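Local atomic coordinates of Rbam17540 (Bacillus amyloliquefaciens, PDB entry 2YOY), a protein that probably cleaves crystalline polysaccharides such as cellulose by oxidation, as a copper-dependent lytic polysaccharide monooxygenase of the CBM33 family. Residues Y105-K110 with I144-D149. Residues are numbered along the deposited sequence; the frame is centred on the assembly and turned at random. Where two conformers were deposited one is given.
Sequences YYITKK and IFVPTD
One face of the Y105 ring is lined by I144, whose CG1 sits 3.6 Å above the ring plane, displaced from the ring centre, in a CH-pi contact. I144 CD1 comes to 3.5 Å from Y105 CD1, the two side chains crossing at about a right angle, while F90 also meets this ring. The ring's OH is hydrogen-bonded to H142 and W92, so the far end of the side chain is held in place. Two residues on, I107 holds CG1 anti to the backbone N (chi1 -164°) with the chain extended beyond it, which puts CD1 3.8 Å from V146 CG1; its CG2 meets P147 CG tip to tip. An alanine at Y105 would probably cost I144 the ring face it packs on and take away the hydroxyl that H142 ND1 and W92 NE1 bond to. Past the strand ends, in one of two modelled conformers, K110 bends at chi4 (63°) and its NZ donates to D149 O at 3.0 Å, in the carbonyl plane. Strands 100-108 and 141-146 belong to different sheets, so the segments, running 6° apart, join the two layers of the beta-sandwich core through side chains. The interface thus rests mainly on apolar contact, the solvent-exposed lysine bond probably adding a minor, mobile contribution.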
loop_
_atom_site.group_PDB
_atom_site.type_symbol
_atom_site.label_atom_id
_atom_site.label_comp_id
_atom_site.label_asym_id
_atom_site.label_seq_id
_atom_site.Cartn_x
_atom_site.Cartn_y
_atom_site.Cartn_z
ATOM N N TYR A 105 -2.394 -2.572 -9.004
ATOM C CA TYR A 105 -1.632 -3.393 -8.069
ATOM C C TYR A 105 -0.328 -3.857 -8.711
ATOM O O TYR A 105 -0.311 -4.248 -9.883
ATOM C CB TYR A 105 -2.452 -4.636 -7.668
ATOM C CG TYR A 105 -3.693 -4.316 -6.806
ATOM C CD1 TYR A 105 -4.886 -3.993 -7.385
ATOM C CD2 TYR A 105 -3.629 -4.325 -5.423
ATOM C CE1 TYR A 105 -5.988 -3.700 -6.646
ATOM C CE2 TYR A 105 -4.756 -3.998 -4.631
ATOM C CZ TYR A 105 -5.918 -3.663 -5.274
ATOM O OH TYR A 105 -7.062 -3.399 -4.590
ATOM N N TYR A 106 0.737 -3.811 -7.915
ATOM C CA TYR A 106 2.073 -4.125 -8.315
ATOM C C TYR A 106 2.658 -5.092 -7.272
ATOM O O TYR A 106 2.265 -5.066 -6.108
ATOM C CB TYR A 106 2.921 -2.872 -8.343
ATOM C CG TYR A 106 2.365 -1.755 -9.211
ATOM C CD1 TYR A 106 1.288 -0.968 -8.790
ATOM C CD2 TYR A 106 2.831 -1.548 -10.493
ATOM C CE1 TYR A 106 0.727 -0.012 -9.620
ATOM C CE2 TYR A 106 2.306 -0.559 -11.292
ATOM C CZ TYR A 106 1.259 0.196 -10.859
ATOM O OH TYR A 106 0.706 1.147 -11.656
ATOM N N ILE A 107 3.648 -5.860 -7.666
ATOM C CA ILE A 107 4.411 -6.697 -6.731
ATOM C C ILE A 107 5.887 -6.463 -7.027
ATOM O O ILE A 107 6.253 -6.131 -8.140
ATOM C CB ILE A 107 4.071 -8.190 -6.833
ATOM C CG1 ILE A 107 4.587 -8.924 -5.580
ATOM C CG2 ILE A 107 4.686 -8.791 -8.091
ATOM C CD1 ILE A 107 3.987 -10.290 -5.411
ATOM N N THR A 108 6.687 -6.646 -6.001
ATOM C CA THR A 108 8.136 -6.606 -6.142
ATOM C C THR A 108 8.603 -7.723 -7.061
ATOM O O THR A 108 8.061 -8.812 -7.071
ATOM C CB THR A 108 8.841 -6.778 -4.794
ATOM O OG1 THR A 108 8.161 -7.773 -4.036
ATOM C CG2 THR A 108 8.828 -5.444 -4.037
ATOM N N LYS A 109 9.686 -7.447 -7.771
ATOM C CA LYS A 109 10.279 -8.409 -8.703
ATOM C C LYS A 109 11.021 -9.477 -7.950
ATOM O O LYS A 109 11.456 -9.273 -6.810
ATOM C CB LYS A 109 11.222 -7.702 -9.662
ATOM C CG LYS A 109 10.525 -6.705 -10.574
ATOM C CD LYS A 109 11.508 -5.871 -11.390
ATOM C CE LYS A 109 10.751 -5.070 -12.451
ATOM N NZ LYS A 109 11.633 -4.173 -13.266
ATOM N N LYS A 110 11.198 -10.626 -8.622
ATOM C CA LYS A 110 11.865 -11.794 -8.040
ATOM C C LYS A 110 13.197 -11.437 -7.387
ATOM O O LYS A 110 13.537 -11.956 -6.327
ATOM C CB LYS A 110 12.064 -12.884 -9.117
ATOM C CG LYS A 110 12.433 -14.252 -8.576
ATOM C CD LYS A 110 12.433 -15.278 -9.699
ATOM C CE LYS A 110 12.950 -16.624 -9.230
ATOM N NZ LYS A 110 12.087 -17.217 -8.175
ATOM N N ILE A 144 -7.129 -10.156 -7.681
ATOM C CA ILE A 144 -5.878 -9.907 -8.340
ATOM C C ILE A 144 -5.047 -11.202 -8.297
ATOM O O ILE A 144 -4.932 -11.886 -7.241
ATOM C CB ILE A 144 -5.161 -8.785 -7.623
ATOM C CG1 ILE A 144 -5.960 -7.465 -7.624
ATOM C CG2 ILE A 144 -3.778 -8.517 -8.215
ATOM C CD1 ILE A 144 -6.143 -6.788 -8.971
ATOM N N PHE A 145 -4.419 -11.499 -9.432
ATOM C CA PHE A 145 -3.559 -12.656 -9.513
ATOM C C PHE A 145 -2.151 -12.325 -9.044
ATOM O O PHE A 145 -1.492 -11.500 -9.610
ATOM C CB PHE A 145 -3.571 -13.236 -10.929
ATOM C CG PHE A 145 -2.993 -14.629 -10.988
ATOM C CD1 PHE A 145 -3.762 -15.727 -10.753
ATOM C CD2 PHE A 145 -1.642 -14.800 -11.271
ATOM C CE1 PHE A 145 -3.200 -17.012 -10.805
ATOM C CE2 PHE A 145 -1.069 -16.091 -11.350
ATOM C CZ PHE A 145 -1.870 -17.181 -11.141
ATOM N N VAL A 146 -1.698 -12.928 -7.952
ATOM C CA VAL A 146 -0.373 -12.634 -7.453
ATOM C C VAL A 146 0.568 -13.680 -8.137
ATOM O O VAL A 146 0.300 -14.883 -8.072
ATOM C CB VAL A 146 -0.307 -12.859 -5.935
ATOM C CG1 VAL A 146 1.129 -12.815 -5.396
ATOM C CG2 VAL A 146 -1.284 -11.962 -5.152
ATOM N N PRO A 147 1.685 -13.240 -8.761
ATOM C CA PRO A 147 2.534 -14.180 -9.471
ATOM C C PRO A 147 2.921 -15.406 -8.633
ATOM O O PRO A 147 3.155 -15.294 -7.439
ATOM C CB PRO A 147 3.782 -13.335 -9.862
ATOM C CG PRO A 147 3.331 -11.915 -9.835
ATOM C CD PRO A 147 2.112 -11.858 -8.903
ATOM N N THR A 148 3.025 -16.552 -9.292
ATOM C CA THR A 148 3.355 -17.831 -8.646
ATOM C C THR A 148 4.825 -18.260 -8.887
ATOM O O THR A 148 5.184 -19.404 -8.567
ATOM C CB THR A 148 2.411 -18.964 -9.113
ATOM O OG1 THR A 148 2.492 -19.134 -10.542
ATOM C CG2 THR A 148 0.946 -18.679 -8.710
ATOM N N ASP A 149 5.647 -17.356 -9.434
ATOM C CA ASP A 149 7.054 -17.627 -9.808
ATOM C C ASP A 149 8.044 -17.064 -8.793
ATOM O O ASP A 149 9.238 -16.982 -9.072
ATOM C CB ASP A 149 7.389 -17.048 -11.203
ATOM C CG ASP A 149 7.214 -15.551 -11.265
ATOM O OD1 ASP A 149 6.698 -14.966 -10.288
ATOM O OD2 ASP A 149 7.597 -14.951 -12.278
#